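Side-chain contacts in ABC transporter periplasmic peptide-binding protein (Pseudoalteromonas, PDB 4QFL), which binds dipeptides in the periplasm, here Ala-Phe, and probably hands them to an ABC transporter for uptake: residues 39-43 with 44-48; 56-60 with 61-65; 113-116 with 117-121. All coordinates share one frame; numbering follows the deposited sequence.

Contact 1. Residues 39-43 with 44-48. With PHE (phenylalanine), chain D; ALA (alanine), chain C.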
loop_
_atom_site.group_PDB
_atom_site.type_symbol
_atom_site.label_atom_id
_atom_site.label_comp_id
_atom_site.label_asym_id
_atom_site.label_seq_id
_atom_site.Cartn_x
_atom_site.Cartn_y
_atom_site.Cartn_z
ATOM N N PRO A 39 8.343 1.524 -11.400
ATOM C CA PRO A 39 8.490 0.637 -10.235
ATOM C C PRO A 39 9.852 0.840 -9.592
ATOM O O PRO A 39 10.834 1.012 -10.311
ATOM C CB PRO A 39 8.421 -0.764 -10.851
ATOM C CG PRO A 39 8.994 -0.579 -12.227
ATOM C CD PRO A 39 8.565 0.804 -12.669
ATOM N N VAL A 40 9.912 0.818 -8.264
ATOM C CA VAL A 40 11.160 1.091 -7.543
ATOM C C VAL A 40 12.042 -0.145 -7.443
ATOM O O VAL A 40 13.208 -0.066 -7.080
ATOM C CB VAL A 40 10.901 1.630 -6.120
ATOM C CG1 VAL A 40 10.212 2.978 -6.178
ATOM C CG2 VAL A 40 10.085 0.644 -5.317
ATOM N N SER A 41 11.469 -1.291 -7.773
ATOM C CA SER A 41 12.166 -2.554 -7.650
ATOM C C SER A 41 11.310 -3.614 -8.323
ATOM O O SER A 41 10.160 -3.359 -8.672
ATOM C CB SER A 41 12.352 -2.887 -6.170
ATOM O OG SER A 41 13.135 -4.052 -5.995
ATOM N N PHE A 42 11.867 -4.801 -8.509
ATOM C CA PHE A 42 11.050 -5.922 -8.938
ATOM C C PHE A 42 10.819 -6.935 -7.818
ATOM O O PHE A 42 10.324 -8.037 -8.047
ATOM C CB PHE A 42 11.601 -6.534 -10.224
ATOM C CG PHE A 42 11.310 -5.695 -11.417
ATOM C CD1 PHE A 42 12.180 -4.703 -11.805
ATOM C CD2 PHE A 42 10.113 -5.830 -12.088
ATOM C CE1 PHE A 42 11.880 -3.894 -12.886
ATOM C CE2 PHE A 42 9.820 -5.027 -13.161
ATOM C CZ PHE A 42 10.702 -4.064 -13.557
ATOM N N ASN A 43 11.164 -6.525 -6.602
ATOM C CA ASN A 43 10.878 -7.307 -5.413
ATOM C C ASN A 43 9.938 -6.555 -4.476
ATOM O O ASN A 43 10.307 -5.520 -3.922
ATOM C CB ASN A 43 12.177 -7.663 -4.693
ATOM C CG ASN A 43 11.938 -8.329 -3.368
ATOM O OD1 ASN A 43 10.813 -8.710 -3.037
ATOM N ND2 ASN A 43 13.005 -8.483 -2.594
ATOM N N PRO A 44 8.718 -7.083 -4.283
ATOM C CA PRO A 44 7.682 -6.420 -3.476
ATOM C C PRO A 44 8.099 -6.165 -2.028
ATOM O O PRO A 44 7.531 -5.291 -1.379
ATOM C CB PRO A 44 6.516 -7.417 -3.517
ATOM C CG PRO A 44 6.747 -8.216 -4.761
ATOM C CD PRO A 44 8.228 -8.325 -4.904
ATOM N N GLN A 45 9.062 -6.935 -1.538
ATOM C CA GLN A 45 9.567 -6.808 -0.170
ATOM C C GLN A 45 10.094 -5.426 0.194
ATOM O O GLN A 45 10.026 -5.014 1.350
ATOM C CB GLN A 45 10.698 -7.809 0.066
ATOM C CG GLN A 45 10.270 -9.259 0.074
ATOM C CD GLN A 45 11.405 -10.161 0.494
ATOM O OE1 GLN A 45 12.561 -9.903 0.164
ATOM N NE2 GLN A 45 11.086 -11.215 1.235
ATOM N N VAL A 46 10.631 -4.721 -0.796
ATOM C CA VAL A 46 11.408 -3.520 -0.539
ATOM C C VAL A 46 10.606 -2.212 -0.638
ATOM O O VAL A 46 11.161 -1.118 -0.504
ATOM C CB VAL A 46 12.660 -3.479 -1.445
ATOM C CG1 VAL A 46 13.436 -4.795 -1.341
ATOM C CG2 VAL A 46 12.290 -3.207 -2.873
ATOM N N THR A 47 9.296 -2.327 -0.843
ATOM C CA THR A 47 8.465 -1.149 -1.004
ATOM C C THR A 47 7.078 -1.313 -0.380
ATOM O O THR A 47 6.601 -2.438 -0.202
ATOM C CB THR A 47 8.289 -0.835 -2.493
ATOM O OG1 THR A 47 7.763 0.482 -2.639
ATOM C CG2 THR A 47 7.328 -1.820 -3.120
ATOM N N THR A 48 6.451 -0.185 -0.039
ATOM C CA THR A 48 5.033 -0.152 0.269
ATOM C C THR A 48 4.301 0.754 -0.714
ATOM O O THR A 48 3.195 1.211 -0.441
ATOM C CB THR A 48 4.750 0.351 1.682
ATOM O OG1 THR A 48 5.255 1.682 1.830
ATOM C CG2 THR A 48 5.399 -0.556 2.701
HETATM N N PHE D . 0.825 2.867 -0.306
HETATM C CA PHE D . 0.628 4.253 -0.716
HETATM C C PHE D . 0.037 4.298 -2.106
HETATM O O PHE D . -0.759 5.176 -2.420
HETATM C CB PHE D . 1.960 4.993 -0.735
HETATM C CG PHE D . 2.519 5.270 0.617
HETATM C CD1 PHE D . 1.727 5.823 1.610
HETATM C CD2 PHE D . 3.836 4.985 0.897
HETATM C CE1 PHE D . 2.237 6.091 2.850
HETATM C CE2 PHE D . 4.357 5.252 2.136
HETATM C CZ PHE D . 3.559 5.802 3.119
HETATM O OXT PHE D . 0.354 3.456 -2.947
HETATM N N ALA C . -0.797 0.046 1.272
HETATM C CA ALA C . 0.147 0.611 0.311
HETATM C C ALA C . -0.194 2.068 0.009
HETATM O O ALA C . -1.357 2.465 0.073
HETATM C CB ALA C . 0.161 -0.218 -0.976
#

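Contact 2. Residues 56-60 with 61-65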
loop_
_atom_site.group_PDB
_atom_site.type_symbol
_atom_site.label_atom_id
_atom_site.label_comp_id
_atom_site.label_asym_id
_atom_site.label_seq_id
_atom_site.Cartn_x
_atom_site.Cartn_y
_atom_site.Cartn_z
ATOM N N ILE A 56 4.239 -5.496 -10.218
ATOM C CA ILE A 56 5.046 -6.704 -10.045
ATOM C C ILE A 56 4.443 -7.864 -9.242
ATOM O O ILE A 56 4.726 -9.021 -9.526
ATOM C CB ILE A 56 6.435 -6.364 -9.432
ATOM C CG1 ILE A 56 6.278 -5.855 -8.001
ATOM C CG2 ILE A 56 7.165 -5.345 -10.291
ATOM C CD1 ILE A 56 7.602 -5.527 -7.312
ATOM N N ALA A 57 3.619 -7.565 -8.247
ATOM C CA ALA A 57 3.284 -8.547 -7.216
ATOM C C ALA A 57 2.459 -9.739 -7.697
ATOM O O ALA A 57 2.900 -10.884 -7.613
ATOM C CB ALA A 57 2.588 -7.859 -6.059
ATOM N N ASN A 58 1.257 -9.468 -8.204
ATOM C CA ASN A 58 0.369 -10.533 -8.648
ATOM C C ASN A 58 0.774 -11.101 -9.988
ATOM O O ASN A 58 0.282 -12.156 -10.378
ATOM C CB ASN A 58 -1.083 -10.050 -8.731
ATOM C CG ASN A 58 -1.680 -9.782 -7.383
ATOM O OD1 ASN A 58 -2.142 -8.673 -7.100
ATOM N ND2 ASN A 58 -1.674 -10.789 -6.535
ATOM N N GLN A 59 1.656 -10.405 -10.694
ATOM C CA GLN A 59 2.044 -10.830 -12.032
ATOM C C GLN A 59 3.232 -11.790 -12.036
ATOM O O GLN A 59 3.208 -12.807 -12.715
ATOM C CB GLN A 59 2.321 -9.621 -12.922
ATOM C CG GLN A 59 1.064 -8.904 -13.417
ATOM C CD GLN A 59 0.215 -8.343 -12.298
ATOM O OE1 GLN A 59 0.637 -7.439 -11.572
ATOM N NE2 GLN A 59 -0.991 -8.872 -12.151
ATOM N N LEU A 60 4.270 -11.475 -11.273
ATOM C CA LEU A 60 5.482 -12.285 -11.299
ATOM C C LEU A 60 5.531 -13.326 -10.208
ATOM O O LEU A 60 6.324 -14.257 -10.288
ATOM C CB LEU A 60 6.717 -11.399 -11.171
ATOM C CG LEU A 60 6.986 -10.412 -12.292
ATOM C CD1 LEU A 60 8.064 -9.460 -11.850
ATOM C CD2 LEU A 60 7.408 -11.156 -13.542
ATOM N N TYR A 61 4.708 -13.159 -9.177
ATOM C CA TYR A 61 4.855 -13.945 -7.951
ATOM C C TYR A 61 3.566 -14.598 -7.446
ATOM O O TYR A 61 2.480 -14.297 -7.929
ATOM C CB TYR A 61 5.394 -13.057 -6.825
ATOM C CG TYR A 61 6.749 -12.450 -7.073
ATOM C CD1 TYR A 61 7.903 -13.221 -6.981
ATOM C CD2 TYR A 61 6.883 -11.092 -7.372
ATOM C CE1 TYR A 61 9.165 -12.657 -7.197
ATOM C CE2 TYR A 61 8.139 -10.520 -7.591
ATOM C CZ TYR A 61 9.273 -11.310 -7.498
ATOM O OH TYR A 61 10.511 -10.752 -7.720
ATOM N N ASP A 62 3.706 -15.488 -6.464
ATOM C CA ASP A 62 2.583 -15.951 -5.657
ATOM C C ASP A 62 2.958 -15.854 -4.191
ATOM O O ASP A 62 4.134 -15.892 -3.849
ATOM C CB ASP A 62 2.232 -17.411 -5.953
ATOM C CG ASP A 62 1.852 -17.653 -7.401
ATOM O OD1 ASP A 62 0.718 -17.310 -7.784
ATOM O OD2 ASP A 62 2.677 -18.226 -8.143
ATOM N N ARG A 63 1.949 -15.748 -3.333
ATOM C CA ARG A 63 2.135 -15.777 -1.890
ATOM C C ARG A 63 1.827 -17.173 -1.396
ATOM O O ARG A 63 1.419 -18.040 -2.167
ATOM C CB ARG A 63 1.188 -14.795 -1.204
ATOM C CG ARG A 63 1.411 -13.332 -1.576
ATOM C CD ARG A 63 0.122 -12.514 -1.382
ATOM N NE ARG A 63 -0.882 -12.881 -2.375
ATOM C CZ ARG A 63 -2.103 -12.363 -2.450
ATOM N NH1 ARG A 63 -2.488 -11.434 -1.582
ATOM N NH2 ARG A 63 -2.939 -12.773 -3.395
ATOM N N LEU A 64 2.024 -17.385 -0.103
ATOM C CA LEU A 64 1.604 -18.610 0.549
ATOM C C LEU A 64 0.081 -18.706 0.569
ATOM O O LEU A 64 -0.503 -19.751 0.294
ATOM C CB LEU A 64 2.133 -18.629 1.986
ATOM C CG LEU A 64 3.652 -18.748 2.087
ATOM C CD1 LEU A 64 4.101 -18.624 3.534
ATOM C CD2 LEU A 64 4.093 -20.068 1.485
ATOM N N ILE A 65 -0.553 -17.595 0.917
ATOM C CA ILE A 65 -1.994 -17.519 1.047
ATOM C C ILE A 65 -2.472 -16.155 0.590
ATOM O O ILE A 65 -1.679 -15.207 0.443
ATOM C CB ILE A 65 -2.443 -17.684 2.493
ATOM C CG1 ILE A 65 -1.644 -16.751 3.401
ATOM C CG2 ILE A 65 -2.278 -19.106 2.932
ATOM C CD1 ILE A 65 -2.213 -16.616 4.781
HETATM O O HOH W 1 -0.235 -14.237 -8.584
#

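Contact 3. Residues 113-116 with 117-121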
loop_
_atom_site.group_PDB
_atom_site.type_symbol
_atom_site.label_atom_id
_atom_site.label_comp_id
_atom_site.label_asym_id
_atom_site.label_seq_id
_atom_site.Cartn_x
_atom_site.Cartn_y
_atom_site.Cartn_z
ATOM N N PHE A 113 9.906 -25.479 -6.405
ATOM C CA PHE A 113 9.630 -24.799 -5.148
ATOM C C PHE A 113 9.485 -25.749 -3.949
ATOM O O PHE A 113 8.784 -26.768 -4.016
ATOM C CB PHE A 113 8.369 -23.941 -5.307
ATOM C CG PHE A 113 7.723 -23.594 -4.019
ATOM C CD1 PHE A 113 8.356 -22.752 -3.123
ATOM C CD2 PHE A 113 6.482 -24.109 -3.693
ATOM C CE1 PHE A 113 7.765 -22.432 -1.918
ATOM C CE2 PHE A 113 5.882 -23.800 -2.493
ATOM C CZ PHE A 113 6.526 -22.956 -1.601
ATOM N N ASN A 114 10.165 -25.419 -2.854
ATOM C CA ASN A 114 10.042 -26.204 -1.629
ATOM C C ASN A 114 10.267 -25.348 -0.398
ATOM O O ASN A 114 10.377 -24.119 -0.497
ATOM C CB ASN A 114 10.990 -27.412 -1.635
ATOM C CG ASN A 114 12.449 -27.009 -1.657
ATOM O OD1 ASN A 114 12.835 -25.993 -1.083
ATOM N ND2 ASN A 114 13.271 -27.806 -2.337
ATOM N N ALA A 115 10.318 -26.003 0.758
ATOM C CA ALA A 115 10.477 -25.326 2.045
ATOM C C ALA A 115 11.682 -24.386 2.107
ATOM O O ALA A 115 11.651 -23.377 2.799
ATOM C CB ALA A 115 10.555 -26.352 3.166
ATOM N N ASP A 116 12.752 -24.739 1.402
ATOM C CA ASP A 116 13.970 -23.936 1.404
ATOM C C ASP A 116 13.733 -22.512 0.899
ATOM O O ASP A 116 14.366 -21.566 1.370
ATOM C CB ASP A 116 15.046 -24.611 0.560
ATOM C CG ASP A 116 15.632 -25.826 1.237
ATOM O OD1 ASP A 116 15.514 -25.920 2.477
ATOM O OD2 ASP A 116 16.226 -26.674 0.536
ATOM N N ASP A 117 12.828 -22.374 -0.063
ATOM C CA ASP A 117 12.490 -21.075 -0.644
ATOM C C ASP A 117 11.719 -20.208 0.337
ATOM O O ASP A 117 11.900 -18.989 0.396
ATOM C CB ASP A 117 11.673 -21.283 -1.910
ATOM C CG ASP A 117 12.403 -22.127 -2.931
ATOM O OD1 ASP A 117 13.508 -21.718 -3.342
ATOM O OD2 ASP A 117 11.883 -23.204 -3.302
ATOM N N VAL A 118 10.859 -20.850 1.116
ATOM C CA VAL A 118 10.082 -20.150 2.127
ATOM C C VAL A 118 11.007 -19.645 3.215
ATOM O O VAL A 118 10.951 -18.474 3.609
ATOM C CB VAL A 118 9.006 -21.062 2.721
ATOM C CG1 VAL A 118 8.263 -20.368 3.855
ATOM C CG2 VAL A 118 8.037 -21.499 1.625
ATOM N N ILE A 119 11.876 -20.530 3.690
ATOM C CA ILE A 119 12.799 -20.168 4.744
ATOM C C ILE A 119 13.728 -19.060 4.275
ATOM O O ILE A 119 13.997 -18.124 5.022
ATOM C CB ILE A 119 13.577 -21.389 5.263
ATOM C CG1 ILE A 119 12.583 -22.452 5.739
ATOM C CG2 ILE A 119 14.468 -20.985 6.407
ATOM C CD1 ILE A 119 13.144 -23.856 5.837
ATOM N N PHE A 120 14.199 -19.137 3.034
ATOM C CA PHE A 120 15.066 -18.082 2.525
ATOM C C PHE A 120 14.359 -16.747 2.374
ATOM O O PHE A 120 14.850 -15.713 2.826
ATOM C CB PHE A 120 15.663 -18.426 1.174
ATOM C CG PHE A 120 16.283 -17.237 0.499
ATOM C CD1 PHE A 120 17.557 -16.803 0.864
ATOM C CD2 PHE A 120 15.582 -16.518 -0.457
ATOM C CE1 PHE A 120 18.135 -15.687 0.258
ATOM C CE2 PHE A 120 16.151 -15.396 -1.070
ATOM C CZ PHE A 120 17.424 -14.977 -0.710
ATOM N N THR A 121 13.230 -16.771 1.682
ATOM C CA THR A 121 12.449 -15.564 1.429
ATOM C C THR A 121 12.141 -14.796 2.704
ATOM O O THR A 121 12.313 -13.566 2.780
ATOM C CB THR A 121 11.120 -15.913 0.744
ATOM O OG1 THR A 121 11.387 -16.540 -0.512
ATOM C CG2 THR A 121 10.293 -14.648 0.523
#

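Contact 1. Residues 39-43 with 44-48
With CG of Asn43 opposite its backbone N (chi1 173°), the amide of Asn43 swings forward over the start of the 3-10 turn 44-46, where Gln45, its CG turned beside the backbone N (chi1 -68°), offers an extended side chain. The Asn43 amide works with both ends. OD1 accepts from Gln45 N at 2.9 Å, a donor standing well above the carbonyl plane, while ND2 gives a nearly straight bond of 3.1 Å to Gln45 OE1, which lies in the plane of the Asn43 amide. The two amide planes are 36° apart, and ND2 has a further acceptor in Asp204 OD1. Shortening this side chain to an alanine is likely to leave Gln45 N, Gln45 OE1 and Asp204 OD1 without this partner, the glutamine amide then held mainly through NE2 to Thr121 O. The backbone closes the same turn: Val46 N reaches Asn43 O at 3.2 Å.

Just upstream, Ser41 OG accepts from Asn43 N at 3.2 Å, an ST turn leading into the 3-10 segment. The Val46 methyl CG2 packs into the corner formed by Ser41 and the Asn43 carbonyl, tight against Ser41 CB at 3.3 Å. More loosely, Val40 CG2 rests on Thr47 OG1, a hydroxyl engaged with Thr49 N. The chain enters the dipeptide pocket, where Thr48 O accepts from N of the bound phenylalanine at 2.9 Å and Thr48 OG1 approaches that ligand's ring obliquely, 3.7 Å from CD2.

Contact 2. Residues 56-60 with 61-65
Leu60 CB sits over one face of the Tyr61 ring, 4.1 Å from its centroid and displaced toward the rim, a CH-pi contact between neighbours at the point where helix 50-60 ends. Tyr61 is the first residue to leave helical geometry. Its CG lies beside the backbone N (chi1 -61°), which sends the ring out across the helix end, leaning slightly back toward the preceding turn, with Ala57 O at its edge near the plane and Ile56 O oblique to CD2 at 3.7 Å. The helical bonding fades here: Leu60 N still holds Ile56 O at 3.0 Å, but Tyr61 N to Ala57 O is a weak, bent bond of 3.3 Å. At the far end of the buried ring, the hydroxyl is hydrogen-bonded to Phe42 O.

The other side is looser and wetter. A water 2.8 Å from both Asn58 O and Tyr61 O bridges these two acceptors, which could not bond each other, and probably shares its protons with further acceptors. Beyond it, the partly exposed Arg63 bends at chi3 and brings one face of its guanidinium toward the end of Asn58, the two flat groups steeply inclined at 72°; the Arg63 NH1 hydrogen bond goes instead to Ala179 O.

Helix 50-60 packs through Gln59 and Leu60 on strand 223-228, with Gln59 also on strand 241-246, while the exit chain runs on to strand 65-67, Leu64 and Ile65 touching strand 79-84.

Contact 3. Residues 113-116 with 117-121
The Phe113 ring meets Val118 edge-on: CG2 of the valine lies near the ring plane, 3.7 Å from CE1. Asp117 OD2 comes to the same ring obliquely, near CD1, with the carboxylate and ring planes only 25° apart. The amide of Asn114 is also nearly parallel to that carboxylate, at 18°, although the two side chains cross at about a right angle.

These groups frame the first turn of helix 115-126, where Asn114 and Asp117 form a capping box. Asn114, the N-cap, has CG between its backbone N and carbonyl carbon (chi1 64°), a turn that carries OD1 over the helix start to accept from Asp116 N at 2.8 Å. In return Asp117 OD2 accepts from Asn114 N at 2.8 Å, met nearly head-on along its C-O bond. Asp117 OD2 also has a salt bridge to Arg111, and OD1 accepts from Lys188 N, so both carboxylate oxygens are engaged; its negative charge at the helix N terminus is likely to be favoured by the helix dipole.

Further along, Ile119 N and Phe120 N donate hydrogen bonds to Ala115 O and Asp116 O respectively. Asp117 O takes two donors, Thr121 N at 2.9 Å and Thr121 OG1 at 2.7 Å, arriving from opposite faces of its plane. Asp116 takes its polar partner outside this turn, OD1 forming a salt bridge with Arg157.

Ala115, Val118 and Ile119 lay this turn against strand 162-167, Phe113 and Val118 reach Leu95 of strand 90-95, and Phe120 packs on helix 188-196.

From the N terminus, contact 1 comes first, a turn in the loop between strand 30-35 and helix 50-60 that ends at the dipeptide. Contact 2 follows at the other end of that helix, where the chain leaves for strand 65-67. Contact 3 starts helix 115-126 well downstream. Each closes locally before the next opens, so none nest or cross. In space they still meet: contacts 1 and 2 join through the Phe42-Tyr61 bond, with Pro44 packed on Tyr61 and Ile56, and Phe42 on Ile56. Gln45 NE2 reaches Thr121 O, tying the ligand-side loop to helix 115-126, while Leu64 and Val118 lightly touch between contacts 2 and 3.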